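Local coordinates for protein trehalose-6-phosphate phosphatase (Candida albicans, PDB 5DXF) that carries a glycosyltransferase family 20 domain of the GT-B clan, whose fold pairs two Rossmann-like lobes within one chain, at residues His136-Leu140 against Ala186-Lys190; Val159-Ile163 against Tyr237-Leu241; Tyr180-Asn184 against Tyr206-Leu211; Asp199-Ile203 against Trp515-Ile520. All coordinates share one frame; numbering follows the deposited sequence.

Interaction 1 of 4, residues His136-Leu140 against Ala186-Lys190; sequences HPVWL and AYLNK
Val138 sets one methyl on Ala186 and the other on Tyr187, successive residues of helix 173-194. Its CG1 meets Ala186 CB at 3.4 Å, while CG2 slants against the Tyr187 ring with CE2 at 3.4 Å. The aliphatic part of Lys190 closes over the same valine, its CE 3.8 Å from Val138 CG1. Bent at CB-CG (chi2 -71°), the lysine chain also runs past the backbone, its CE 3.8 Å from Pro137 O. From there NZ arrives at the edge of the Trp139 indole, 4.1 Å from CD1. Strand 136-138 is the outermost parallel strand of the mixed sheet in the N-terminal Rossmann-like lobe. Helix 173-194, on the crossover leading back to strand 200-204, lies against it with the short segments running roughly antiparallel, at 148°. Further out, Pro137 CB sits over one face of the Trp139 ring, 4.0 Å above its plane, and Lys121 makes a cation-pi contact with that indole. Tyr187 is held by a hydrogen bond from its OH to Met37 O and by stacking on Phe183, while Trp88 of the adjacent strand touches both Val138 and Tyr187.

Interaction 2 of 4, residues Val159-Ile163 against Tyr237-Leu241; sequences VFHYI and YFRCL
Val159, in the last turn of helix 147-160, sets one methyl on the backbone of the 237-241 segment and the other on a leucine side chain. CG1 lies 3.4 Å from Tyr237 O, and CG2 is 4.0 Å from Leu241 CD2. Phe160 follows on another side of the helix. Its ring runs alongside that of Phe238, both side chains pointing the same way, with Phe160 CE2 approaching the rim of the Phe238 ring, 4.2 Å from CE1. Leu241 CD1 comes to the edge of the Phe160 ring at 4.3 Å from CE2. The helix then ends in a Schellman motif: Tyr162 takes positive phi as the C-prime residue, its N bonding to Val159 O at 3.0 Å and Ile163 N reaching back to Pro158 O. This reversal lays Tyr162 over one face of Tyr237. The rings form an offset stack, centroids 4.7 Å apart and planes at 17°, and Tyr162 CA adds a CH-pi contact, 3.8 Å from the Tyr237 ring centroid and 20° off its normal. Tyr162 OH is bonded to Ser234 N, and Arg434 makes a cation-pi contact with its ring. Beyond the pair, Leu241 packs back on Tyr151, Val155 and Leu156 of helix 147-160, and Phe238 touches Leu248 of helix 244-251 and Cys271 of helix 262-274, so the 237-241 segment packs among these three helices.

Interaction 3 of 4, residues Tyr180-Asn184 against Tyr206-Leu211; sequences YVKFN and YYLLLL
Leu210 makes much of the apolar contact, its side chain slanting across Tyr180 and Val181 and lying about square to Asn184. Its CG lies at the edge of the Tyr180 ring, 3.8 Å from CE2, and its CD1 is 4.0 Å from Val181 CG2. Leu208 CD2 comes to the edge of the Phe183 ring, 3.9 Å from CE2. Aromatic contact is provided by Phe183 and Tyr207, whose rings meet obliquely with centroids 5.9 Å apart and planes at 53°. The segment 206-211 is the connection leaving strand 200-204 and leading into helix 211-218, a beta-to-alpha loop of the N-terminal Rossmann-like lobe; helix 173-194, which precedes that strand in the chain, packs against this loop. Among the polar groups, the Asn184 amide folds back on its own helix: ND2 donates to Tyr180 O at 2.7 Å, nearly straight at 165°, from above the carbonyl plane, while that oxygen stays in the plane of the amide. Tyr180 O also receives the backbone Asn184 N, so two donors from one residue grip it. The amide is thereby fixed with ND2 over one face of the Tyr180 ring and OD1 turned toward Leu210. A methyl, Leu211 CD1, rests against the carbonyl oxygen Asn184 O at 3.4 Å. The Tyr180 ring, swung out by a chi1 of -168°, extends to the loop; the modelled approach of its OH to Tyr206 O is doubtful. The hydroxyls of Tyr206 and Tyr207 both bond to Glu153 OE2 on helix 147-160.

Interaction 4 of 4, residues Asp199-Ile203 against Trp515-Ile520; sequences DIIWI and WTSTFI
Trp202 of strand 200-204 meets Trp515 and Phe519 of helix 512-526 near the chain's C terminus, the return of the last helix onto the first lobe that marks the GT-B fold. CB already points toward the helix, and the extended first torsion (chi1 -161°) carries the indole on in that direction. On the pyrrole part, NE1 lies 3.6 Å from Phe519 CE2. The CD2 edge of Phe519 lies over one face near the rim; its ring and the indole six-membered ring, planes at 28° and centroids 4.9 Å apart, are slid so that they barely overlap. Farther out, Trp515 comes from the other side of the indole plane, its CH2 3.5 Å from Trp202 CZ2; these two six-membered rings are oblique to each other, at 32°, and complete an aromatic cluster with Phe519. At the far corner of the benzo ring, CZ3 comes to 3.8 Å from Ile520 CG1, on the same side of the plane as Phe519. Trp515 is positioned by a hydrogen bond from NE1 to Leu297 O and by an edge-to-face contact with Phe227, which also touches Trp202. Two residues earlier on the strand, Ile200 CD1 ends 3.7 Å from Ile520 CG2.

From the N terminus, residues 136-140 open interaction 1, which closes at 186-190, joining edge strand 136-138 to helix 173-194. Before that, 159-163 opens interaction 2 and 180-184 opens interaction 3, so both cross interaction 1. Interaction 3 closes at 206-211, tying helix 173-194 to the loop after strand 200-204; it nests inside interaction 2, which joins the end of helix 147-160 to the 237-241 turn. Interaction 4 starts at 199-203, after interaction 1 has closed, crosses interactions 2 and 3 and ends at 515-520, joining the C-terminal helix to the first lobe. Interaction 3 touches all the others: Leu208 meets both Tyr187 of interaction 1 and Ile203 of interaction 4, and Leu209 meets Phe160 of interaction 2.

Interaction 1 of 4, residues His136-Leu140 against Ala186-Lys190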
loop_
_atom_site.group_PDB
_atom_site.type_symbol
_atom_site.label_atom_id
_atom_site.label_comp_id
_atom_site.label_asym_id
_atom_site.label_seq_id
_atom_site.Cartn_x
_atom_site.Cartn_y
_atom_site.Cartn_z
ATOM N N HIS A 136 -10.885 -8.709 -17.324
ATOM C CA HIS A 136 -10.598 -10.121 -17.452
ATOM C C HIS A 136 -10.295 -10.809 -16.126
ATOM O O HIS A 136 -9.231 -10.648 -15.545
ATOM C CB HIS A 136 -9.461 -10.307 -18.451
ATOM C CG HIS A 136 -9.623 -9.504 -19.708
ATOM N ND1 HIS A 136 -9.102 -9.908 -20.915
ATOM C CD2 HIS A 136 -10.243 -8.325 -19.944
ATOM C CE1 HIS A 136 -9.393 -9.012 -21.840
ATOM N NE2 HIS A 136 -10.089 -8.044 -21.277
ATOM N N PRO A 137 -11.318 -11.652 -15.672
ATOM C CA PRO A 137 -11.085 -12.213 -14.338
ATOM C C PRO A 137 -10.612 -13.666 -14.334
ATOM O O PRO A 137 -10.486 -14.258 -15.399
ATOM C CB PRO A 137 -12.461 -12.101 -13.669
ATOM C CG PRO A 137 -13.467 -12.054 -14.778
ATOM C CD PRO A 137 -12.724 -12.148 -16.070
ATOM N N VAL A 138 -10.307 -14.194 -13.155
ATOM C CA VAL A 138 -9.896 -15.584 -13.008
ATOM C C VAL A 138 -10.698 -16.214 -11.894
ATOM O O VAL A 138 -11.018 -15.548 -10.913
ATOM C CB VAL A 138 -8.417 -15.726 -12.649
ATOM C CG1 VAL A 138 -7.891 -17.044 -13.181
ATOM C CG2 VAL A 138 -7.606 -14.565 -13.190
ATOM N N TRP A 139 -11.029 -17.491 -12.046
ATOM C CA TRP A 139 -11.861 -18.171 -11.064
ATOM C C TRP A 139 -11.219 -19.414 -10.504
ATOM O O TRP A 139 -10.753 -20.263 -11.249
ATOM C CB TRP A 139 -13.204 -18.549 -11.674
ATOM C CG TRP A 139 -13.688 -17.560 -12.641
ATOM C CD1 TRP A 139 -13.196 -17.335 -13.883
ATOM C CD2 TRP A 139 -14.744 -16.625 -12.445
ATOM N NE1 TRP A 139 -13.889 -16.322 -14.484
ATOM C CE2 TRP A 139 -14.847 -15.868 -13.619
ATOM C CE3 TRP A 139 -15.616 -16.356 -11.393
ATOM C CZ2 TRP A 139 -15.787 -14.865 -13.773
ATOM C CZ3 TRP A 139 -16.548 -15.357 -11.549
ATOM C CH2 TRP A 139 -16.627 -14.625 -12.729
ATOM N N LEU A 140 -11.220 -19.516 -9.184
ATOM C CA LEU A 140 -10.804 -20.718 -8.489
ATOM C C LEU A 140 -11.989 -21.173 -7.678
ATOM O O LEU A 140 -12.610 -20.392 -6.976
ATOM C CB LEU A 140 -9.611 -20.442 -7.589
ATOM C CG LEU A 140 -8.291 -20.043 -8.245
ATOM C CD1 LEU A 140 -8.454 -19.646 -9.699
ATOM C CD2 LEU A 140 -7.642 -18.914 -7.473
ATOM N N ALA A 186 -3.253 -20.052 -13.679
ATOM C CA ALA A 186 -4.527 -19.541 -14.151
ATOM C C ALA A 186 -4.349 -18.130 -14.694
ATOM O O ALA A 186 -4.918 -17.796 -15.743
ATOM C CB ALA A 186 -5.559 -19.573 -13.041
ATOM N N TYR A 187 -3.547 -17.312 -14.006
ATOM C CA TYR A 187 -3.280 -15.966 -14.523
ATOM C C TYR A 187 -2.670 -16.044 -15.931
ATOM O O TYR A 187 -3.230 -15.473 -16.876
ATOM C CB TYR A 187 -2.389 -15.163 -13.564
ATOM C CG TYR A 187 -3.203 -14.356 -12.568
ATOM C CD1 TYR A 187 -2.946 -13.012 -12.343
ATOM C CD2 TYR A 187 -4.259 -14.941 -11.884
ATOM C CE1 TYR A 187 -3.705 -12.285 -11.443
ATOM C CE2 TYR A 187 -5.021 -14.223 -10.988
ATOM C CZ TYR A 187 -4.744 -12.898 -10.768
ATOM O OH TYR A 187 -5.513 -12.194 -9.867
ATOM N N LEU A 188 -1.565 -16.780 -16.079
ATOM C CA LEU A 188 -0.950 -17.004 -17.399
ATOM C C LEU A 188 -1.959 -17.480 -18.445
ATOM O O LEU A 188 -2.018 -16.939 -19.553
ATOM C CB LEU A 188 0.191 -18.026 -17.313
ATOM C CG LEU A 188 0.681 -18.617 -18.649
ATOM C CD1 LEU A 188 1.187 -17.540 -19.610
ATOM C CD2 LEU A 188 1.752 -19.680 -18.438
ATOM N N ASN A 189 -2.720 -18.510 -18.082
ATOM C CA ASN A 189 -3.789 -19.071 -18.907
ATOM C C ASN A 189 -4.715 -18.009 -19.489
ATOM O O ASN A 189 -4.891 -17.920 -20.708
ATOM C CB ASN A 189 -4.600 -20.077 -18.080
ATOM C CG ASN A 189 -5.864 -20.546 -18.787
ATOM O OD1 ASN A 189 -6.899 -19.877 -18.750
ATOM N ND2 ASN A 189 -5.789 -21.714 -19.421
ATOM N N LYS A 190 -5.304 -17.200 -18.617
ATOM C CA LYS A 190 -6.178 -16.122 -19.069
ATOM C C LYS A 190 -5.460 -15.085 -19.949
ATOM O O LYS A 190 -5.972 -14.707 -21.020
ATOM C CB LYS A 190 -6.811 -15.427 -17.861
ATOM C CG LYS A 190 -7.529 -16.370 -16.907
ATOM C CD LYS A 190 -8.816 -16.921 -17.507
ATOM C CE LYS A 190 -9.583 -17.764 -16.495
ATOM N NZ LYS A 190 -10.839 -18.325 -17.073
#

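Interaction 2 of 4, residues Val159-Ile163 against Tyr237-Leu241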
loop_
_atom_site.group_PDB
_atom_site.type_symbol
_atom_site.label_atom_id
_atom_site.label_comp_id
_atom_site.label_asym_id
_atom_site.label_seq_id
_atom_site.Cartn_x
_atom_site.Cartn_y
_atom_site.Cartn_z
ATOM N N VAL A 159 8.080 -12.846 5.432
ATOM C CA VAL A 159 9.492 -12.789 5.063
ATOM C C VAL A 159 9.871 -11.429 4.475
ATOM O O VAL A 159 10.872 -10.832 4.874
ATOM C CB VAL A 159 9.852 -13.896 4.052
ATOM C CG1 VAL A 159 11.243 -13.668 3.481
ATOM C CG2 VAL A 159 9.763 -15.264 4.712
ATOM N N PHE A 160 9.069 -10.935 3.545
ATOM C CA PHE A 160 9.329 -9.660 2.895
ATOM C C PHE A 160 9.291 -8.536 3.900
ATOM O O PHE A 160 9.933 -7.515 3.733
ATOM C CB PHE A 160 8.343 -9.401 1.775
ATOM C CG PHE A 160 8.596 -10.213 0.555
ATOM C CD1 PHE A 160 8.269 -9.730 -0.684
ATOM C CD2 PHE A 160 9.159 -11.456 0.651
ATOM C CE1 PHE A 160 8.499 -10.479 -1.814
ATOM C CE2 PHE A 160 9.389 -12.215 -0.470
ATOM C CZ PHE A 160 9.058 -11.727 -1.706
ATOM N N HIS A 161 8.506 -8.732 4.941
ATOM C CA HIS A 161 8.383 -7.763 6.008
ATOM C C HIS A 161 9.280 -8.022 7.200
ATOM O O HIS A 161 9.129 -7.387 8.228
ATOM C CB HIS A 161 6.937 -7.618 6.432
ATOM C CG HIS A 161 6.073 -7.033 5.370
ATOM N ND1 HIS A 161 5.579 -7.778 4.329
ATOM C CD2 HIS A 161 5.642 -5.772 5.169
ATOM C CE1 HIS A 161 4.868 -7.004 3.537
ATOM N NE2 HIS A 161 4.886 -5.783 4.029
ATOM N N TYR A 162 10.228 -8.939 7.045
ATOM C CA TYR A 162 11.145 -9.295 8.118
ATOM C C TYR A 162 10.453 -9.831 9.363
ATOM O O TYR A 162 10.740 -9.413 10.472
ATOM C CB TYR A 162 12.017 -8.096 8.487
ATOM C CG TYR A 162 12.938 -7.630 7.393
ATOM C CD1 TYR A 162 13.058 -8.332 6.213
ATOM C CD2 TYR A 162 13.683 -6.483 7.543
ATOM C CE1 TYR A 162 13.903 -7.904 5.214
ATOM C CE2 TYR A 162 14.529 -6.047 6.553
ATOM C CZ TYR A 162 14.637 -6.760 5.391
ATOM O OH TYR A 162 15.483 -6.320 4.407
ATOM N N ILE A 163 9.513 -10.741 9.164
ATOM C CA ILE A 163 8.808 -11.374 10.273
ATOM C C ILE A 163 9.068 -12.877 10.294
ATOM O O ILE A 163 8.600 -13.610 9.422
ATOM C CB ILE A 163 7.290 -11.128 10.198
ATOM C CG1 ILE A 163 6.983 -9.633 10.299
ATOM C CG2 ILE A 163 6.569 -11.899 11.295
ATOM C CD1 ILE A 163 5.549 -9.286 9.968
ATOM N N TYR A 237 17.033 -12.802 4.801
ATOM C CA TYR A 237 15.651 -13.207 5.014
ATOM C C TYR A 237 15.108 -14.002 3.836
ATOM O O TYR A 237 14.341 -14.944 4.020
ATOM C CB TYR A 237 14.774 -11.981 5.275
ATOM C CG TYR A 237 14.510 -11.742 6.739
ATOM C CD1 TYR A 237 13.479 -12.405 7.388
ATOM C CD2 TYR A 237 15.294 -10.866 7.476
ATOM C CE1 TYR A 237 13.231 -12.200 8.728
ATOM C CE2 TYR A 237 15.054 -10.653 8.819
ATOM C CZ TYR A 237 14.020 -11.323 9.439
ATOM O OH TYR A 237 13.778 -11.114 10.775
ATOM N N PHE A 238 15.518 -13.627 2.629
ATOM C CA PHE A 238 14.987 -14.253 1.426
ATOM C C PHE A 238 15.452 -15.699 1.257
ATOM O O PHE A 238 14.742 -16.517 0.666
ATOM C CB PHE A 238 15.367 -13.438 0.185
ATOM C CG PHE A 238 14.658 -13.877 -1.062
ATOM C CD1 PHE A 238 13.353 -13.482 -1.303
ATOM C CD2 PHE A 238 15.291 -14.694 -1.987
ATOM C CE1 PHE A 238 12.690 -13.888 -2.443
ATOM C CE2 PHE A 238 14.632 -15.105 -3.131
ATOM C CZ PHE A 238 13.329 -14.701 -3.358
ATOM N N ARG A 239 16.617 -16.016 1.796
ATOM C CA ARG A 239 17.199 -17.343 1.692
ATOM C C ARG A 239 16.340 -18.392 2.383
ATOM O O ARG A 239 16.399 -19.564 2.061
ATOM C CB ARG A 239 18.615 -17.349 2.263
ATOM C CG ARG A 239 19.638 -16.686 1.362
ATOM C CD ARG A 239 20.946 -17.445 1.305
ATOM N NE ARG A 239 21.604 -17.493 2.600
ATOM C CZ ARG A 239 22.204 -16.466 3.176
ATOM N NH1 ARG A 239 22.244 -15.293 2.569
ATOM N NH2 ARG A 239 22.766 -16.617 4.361
ATOM N N CYS A 240 15.552 -17.959 3.347
ATOM C CA CYS A 240 14.720 -18.847 4.130
ATOM C C CYS A 240 13.729 -19.585 3.272
ATOM O O CYS A 240 13.365 -20.704 3.566
ATOM C CB CYS A 240 13.987 -18.062 5.199
ATOM S SG CYS A 240 15.088 -17.168 6.295
ATOM N N LEU A 241 13.310 -18.952 2.197
ATOM C CA LEU A 241 12.316 -19.548 1.348
ATOM C C LEU A 241 12.844 -20.781 0.646
ATOM O O LEU A 241 13.898 -20.774 0.050
ATOM C CB LEU A 241 11.824 -18.531 0.332
ATOM C CG LEU A 241 11.142 -17.286 0.884
ATOM C CD1 LEU A 241 10.915 -16.280 -0.228
ATOM C CD2 LEU A 241 9.825 -17.661 1.520
#

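Interaction 3 of 4, residues Tyr180-Asn184 against Tyr206-Leu211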
loop_
_atom_site.group_PDB
_atom_site.type_symbol
_atom_site.label_atom_id
_atom_site.label_comp_id
_atom_site.label_asym_id
_atom_site.label_seq_id
_atom_site.Cartn_x
_atom_site.Cartn_y
_atom_site.Cartn_z
ATOM N N TYR A 180 -0.388 -21.811 -4.867
ATOM C CA TYR A 180 0.288 -20.631 -5.402
ATOM C C TYR A 180 0.589 -20.802 -6.897
ATOM O O TYR A 180 0.234 -19.945 -7.733
ATOM C CB TYR A 180 1.574 -20.364 -4.610
ATOM C CG TYR A 180 2.200 -19.014 -4.871
ATOM C CD1 TYR A 180 1.696 -17.864 -4.274
ATOM C CD2 TYR A 180 3.298 -18.889 -5.709
ATOM C CE1 TYR A 180 2.265 -16.629 -4.510
ATOM C CE2 TYR A 180 3.874 -17.659 -5.952
ATOM C CZ TYR A 180 3.354 -16.532 -5.350
ATOM O OH TYR A 180 3.925 -15.303 -5.589
ATOM N N VAL A 181 1.222 -21.927 -7.226
ATOM C CA VAL A 181 1.541 -22.244 -8.614
ATOM C C VAL A 181 0.270 -22.303 -9.460
ATOM O O VAL A 181 0.259 -21.806 -10.582
ATOM C CB VAL A 181 2.311 -23.582 -8.737
ATOM C CG1 VAL A 181 2.548 -23.933 -10.196
ATOM C CG2 VAL A 181 3.636 -23.512 -7.992
ATOM N N LYS A 182 -0.797 -22.892 -8.918
ATOM C CA LYS A 182 -2.072 -22.951 -9.638
ATOM C C LYS A 182 -2.603 -21.553 -9.954
ATOM O O LYS A 182 -3.007 -21.273 -11.083
ATOM C CB LYS A 182 -3.121 -23.730 -8.842
ATOM C CG LYS A 182 -2.804 -25.202 -8.629
ATOM C CD LYS A 182 -4.080 -26.030 -8.715
ATOM C CE LYS A 182 -4.006 -27.271 -7.837
ATOM N NZ LYS A 182 -2.971 -28.238 -8.292
ATOM N N PHE A 183 -2.607 -20.695 -8.938
ATOM C CA PHE A 183 -2.982 -19.285 -9.067
ATOM C C PHE A 183 -2.266 -18.616 -10.238
ATOM O O PHE A 183 -2.904 -18.077 -11.169
ATOM C CB PHE A 183 -2.652 -18.559 -7.760
ATOM C CG PHE A 183 -3.332 -17.228 -7.593
ATOM C CD1 PHE A 183 -4.603 -17.161 -7.058
ATOM C CD2 PHE A 183 -2.682 -16.044 -7.918
ATOM C CE1 PHE A 183 -5.234 -15.950 -6.880
ATOM C CE2 PHE A 183 -3.313 -14.818 -7.739
ATOM C CZ PHE A 183 -4.593 -14.776 -7.218
ATOM N N ASN A 184 -0.935 -18.653 -10.188
ATOM C CA ASN A 184 -0.119 -18.112 -11.278
ATOM C C ASN A 184 -0.429 -18.741 -12.644
ATOM O O ASN A 184 -0.455 -18.051 -13.669
ATOM C CB ASN A 184 1.367 -18.295 -10.965
ATOM C CG ASN A 184 1.850 -17.377 -9.854
ATOM O OD1 ASN A 184 2.470 -16.343 -10.110
ATOM N ND2 ASN A 184 1.575 -17.757 -8.613
ATOM N N TYR A 206 3.361 -9.608 -4.897
ATOM C CA TYR A 206 3.839 -10.918 -4.478
ATOM C C TYR A 206 3.022 -12.127 -4.915
ATOM O O TYR A 206 3.530 -13.237 -4.941
ATOM C CB TYR A 206 4.106 -10.938 -2.976
ATOM C CG TYR A 206 2.968 -10.436 -2.142
ATOM C CD1 TYR A 206 2.698 -9.089 -2.047
ATOM C CD2 TYR A 206 2.166 -11.313 -1.445
ATOM C CE1 TYR A 206 1.653 -8.629 -1.276
ATOM C CE2 TYR A 206 1.122 -10.867 -0.675
ATOM C CZ TYR A 206 0.871 -9.525 -0.592
ATOM O OH TYR A 206 -0.172 -9.088 0.176
ATOM N N TYR A 207 1.749 -11.927 -5.211
ATOM C CA TYR A 207 0.908 -13.037 -5.642
ATOM C C TYR A 207 1.320 -13.534 -7.024
ATOM O O TYR A 207 1.012 -14.661 -7.411
ATOM C CB TYR A 207 -0.566 -12.624 -5.658
ATOM C CG TYR A 207 -1.244 -12.609 -4.305
ATOM C CD1 TYR A 207 -2.162 -13.591 -3.958
ATOM C CD2 TYR A 207 -0.973 -11.610 -3.380
ATOM C CE1 TYR A 207 -2.793 -13.578 -2.726
ATOM C CE2 TYR A 207 -1.599 -11.589 -2.148
ATOM C CZ TYR A 207 -2.505 -12.576 -1.824
ATOM O OH TYR A 207 -3.124 -12.555 -0.597
ATOM N N LEU A 208 2.025 -12.684 -7.761
ATOM C CA LEU A 208 2.324 -12.950 -9.162
ATOM C C LEU A 208 3.821 -12.940 -9.461
ATOM O O LEU A 208 4.243 -12.569 -10.558
ATOM C CB LEU A 208 1.604 -11.922 -10.034
ATOM C CG LEU A 208 0.092 -11.909 -9.797
ATOM C CD1 LEU A 208 -0.596 -10.877 -10.674
ATOM C CD2 LEU A 208 -0.479 -13.300 -10.027
ATOM N N LEU A 209 4.616 -13.326 -8.478
ATOM C CA LEU A 209 6.065 -13.379 -8.595
ATOM C C LEU A 209 6.542 -14.383 -9.625
ATOM O O LEU A 209 7.558 -14.187 -10.272
ATOM C CB LEU A 209 6.692 -13.690 -7.248
ATOM C CG LEU A 209 6.633 -12.567 -6.225
ATOM C CD1 LEU A 209 7.353 -12.985 -4.966
ATOM C CD2 LEU A 209 7.204 -11.282 -6.777
ATOM N N LEU A 210 5.833 -15.497 -9.712
ATOM C CA LEU A 210 6.131 -16.547 -10.666
ATOM C C LEU A 210 5.989 -16.095 -12.111
ATOM O O LEU A 210 6.751 -16.511 -12.979
ATOM C CB LEU A 210 5.228 -17.749 -10.414
ATOM C CG LEU A 210 5.574 -18.584 -9.183
ATOM C CD1 LEU A 210 4.784 -19.881 -9.144
ATOM C CD2 LEU A 210 7.066 -18.857 -9.139
ATOM N N LEU A 211 5.000 -15.251 -12.361
ATOM C CA LEU A 211 4.442 -15.030 -13.683
ATOM C C LEU A 211 5.363 -14.500 -14.777
ATOM O O LEU A 211 5.363 -15.035 -15.866
ATOM C CB LEU A 211 3.271 -14.070 -13.532
ATOM C CG LEU A 211 2.158 -14.045 -14.563
ATOM C CD1 LEU A 211 1.299 -15.293 -14.442
ATOM C CD2 LEU A 211 1.326 -12.796 -14.349
#

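Interaction 4 of 4, residues Asp199-Ile203 against Trp515-Ile520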
loop_
_atom_site.group_PDB
_atom_site.type_symbol
_atom_site.label_atom_id
_atom_site.label_comp_id
_atom_site.label_asym_id
_atom_site.label_seq_id
_atom_site.Cartn_x
_atom_site.Cartn_y
_atom_site.Cartn_z
ATOM N N ASP A 199 1.332 -6.443 -27.157
ATOM C CA ASP A 199 0.850 -5.819 -25.921
ATOM C C ASP A 199 2.019 -5.416 -25.021
ATOM O O ASP A 199 3.156 -5.876 -25.187
ATOM C CB ASP A 199 -0.072 -6.760 -25.138
ATOM C CG ASP A 199 -1.501 -6.725 -25.648
ATOM O OD1 ASP A 199 -2.017 -5.583 -25.841
ATOM O OD2 ASP A 199 -2.046 -7.818 -25.877
ATOM N N ILE A 200 1.725 -4.566 -24.050
ATOM C CA ILE A 200 2.659 -4.233 -22.992
ATOM C C ILE A 200 2.036 -4.802 -21.712
ATOM O O ILE A 200 0.845 -4.606 -21.447
ATOM C CB ILE A 200 2.901 -2.701 -22.936
ATOM C CG1 ILE A 200 4.002 -2.340 -21.938
ATOM C CG2 ILE A 200 1.591 -1.949 -22.711
ATOM C CD1 ILE A 200 4.243 -0.855 -21.827
ATOM N N ILE A 201 2.818 -5.537 -20.933
ATOM C CA ILE A 201 2.271 -6.206 -19.761
ATOM C C ILE A 201 2.797 -5.627 -18.465
ATOM O O ILE A 201 3.997 -5.483 -18.285
ATOM C CB ILE A 201 2.548 -7.720 -19.771
ATOM C CG1 ILE A 201 2.270 -8.304 -21.146
ATOM C CG2 ILE A 201 1.678 -8.418 -18.748
ATOM C CD1 ILE A 201 0.798 -8.405 -21.467
ATOM N N TRP A 202 1.879 -5.297 -17.568
ATOM C CA TRP A 202 2.231 -4.786 -16.261
ATOM C C TRP A 202 1.664 -5.715 -15.212
ATOM O O TRP A 202 0.483 -5.999 -15.217
ATOM C CB TRP A 202 1.646 -3.391 -16.088
ATOM C CG TRP A 202 2.280 -2.622 -15.014
ATOM C CD1 TRP A 202 2.986 -3.117 -13.979
ATOM C CD2 TRP A 202 2.269 -1.207 -14.853
ATOM N NE1 TRP A 202 3.422 -2.105 -13.178
ATOM C CE2 TRP A 202 2.992 -0.917 -13.694
ATOM C CE3 TRP A 202 1.717 -0.155 -15.579
ATOM C CZ2 TRP A 202 3.182 0.373 -13.240
ATOM C CZ3 TRP A 202 1.908 1.126 -15.128
ATOM C CH2 TRP A 202 2.632 1.381 -13.971
ATOM N N ILE A 203 2.507 -6.188 -14.307
ATOM C CA ILE A 203 2.055 -7.082 -13.251
ATOM C C ILE A 203 2.456 -6.582 -11.881
ATOM O O ILE A 203 3.555 -6.073 -11.698
ATOM C CB ILE A 203 2.590 -8.499 -13.423
ATOM C CG1 ILE A 203 2.241 -9.036 -14.801
ATOM C CG2 ILE A 203 1.999 -9.396 -12.362
ATOM C CD1 ILE A 203 3.453 -9.475 -15.585
ATOM N N TRP A 515 3.328 8.989 -12.301
ATOM C CA TRP A 515 4.088 7.814 -11.914
ATOM C C TRP A 515 3.761 6.687 -12.856
ATOM O O TRP A 515 4.635 5.996 -13.347
ATOM C CB TRP A 515 3.765 7.420 -10.473
ATOM C CG TRP A 515 4.238 6.054 -10.059
ATOM C CD1 TRP A 515 5.391 5.753 -9.420
ATOM C CD2 TRP A 515 3.551 4.816 -10.238
ATOM N NE1 TRP A 515 5.478 4.411 -9.199
ATOM C CE2 TRP A 515 4.355 3.812 -9.692
ATOM C CE3 TRP A 515 2.333 4.460 -10.808
ATOM C CZ2 TRP A 515 3.984 2.478 -9.700
ATOM C CZ3 TRP A 515 1.968 3.149 -10.818
ATOM C CH2 TRP A 515 2.783 2.168 -10.267
ATOM N N THR A 516 2.482 6.520 -13.134
ATOM C CA THR A 516 2.067 5.461 -14.027
ATOM C C THR A 516 2.575 5.691 -15.449
ATOM O O THR A 516 3.028 4.773 -16.110
ATOM C CB THR A 516 0.556 5.120 -13.912
ATOM O OG1 THR A 516 -0.011 4.914 -15.207
ATOM C CG2 THR A 516 -0.224 6.190 -13.159
ATOM N N SER A 517 2.520 6.929 -15.913
ATOM C CA SER A 517 3.051 7.252 -17.229
ATOM C C SER A 517 4.561 7.059 -17.356
ATOM O O SER A 517 5.033 6.443 -18.292
ATOM C CB SER A 517 2.677 8.693 -17.578
ATOM O OG SER A 517 3.515 9.233 -18.576
ATOM N N THR A 518 5.295 7.555 -16.375
ATOM C CA THR A 518 6.743 7.396 -16.280
ATOM C C THR A 518 7.162 5.929 -16.316
ATOM O O THR A 518 8.104 5.573 -17.025
ATOM C CB THR A 518 7.304 8.034 -14.990
ATOM O OG1 THR A 518 6.827 9.380 -14.870
ATOM C CG2 THR A 518 8.825 8.033 -15.011
ATOM N N PHE A 519 6.461 5.076 -15.573
ATOM C CA PHE A 519 6.858 3.677 -15.518
ATOM C C PHE A 519 6.646 2.979 -16.857
ATOM O O PHE A 519 7.504 2.201 -17.285
ATOM C CB PHE A 519 6.117 2.925 -14.411
ATOM C CG PHE A 519 6.717 1.587 -14.110
ATOM C CD1 PHE A 519 7.934 1.492 -13.451
ATOM C CD2 PHE A 519 6.090 0.423 -14.517
ATOM C CE1 PHE A 519 8.503 0.263 -13.187
ATOM C CE2 PHE A 519 6.651 -0.811 -14.253
ATOM C CZ PHE A 519 7.861 -0.892 -13.589
ATOM N N ILE A 520 5.522 3.250 -17.518
ATOM C CA ILE A 520 5.266 2.659 -18.828
ATOM C C ILE A 520 6.378 3.093 -19.785
ATOM O O ILE A 520 6.959 2.272 -20.516
ATOM C CB ILE A 520 3.865 3.060 -19.381
ATOM C CG1 ILE A 520 2.758 2.350 -18.594
ATOM C CG2 ILE A 520 3.743 2.698 -20.845
ATOM C CD1 ILE A 520 1.469 3.150 -18.436
#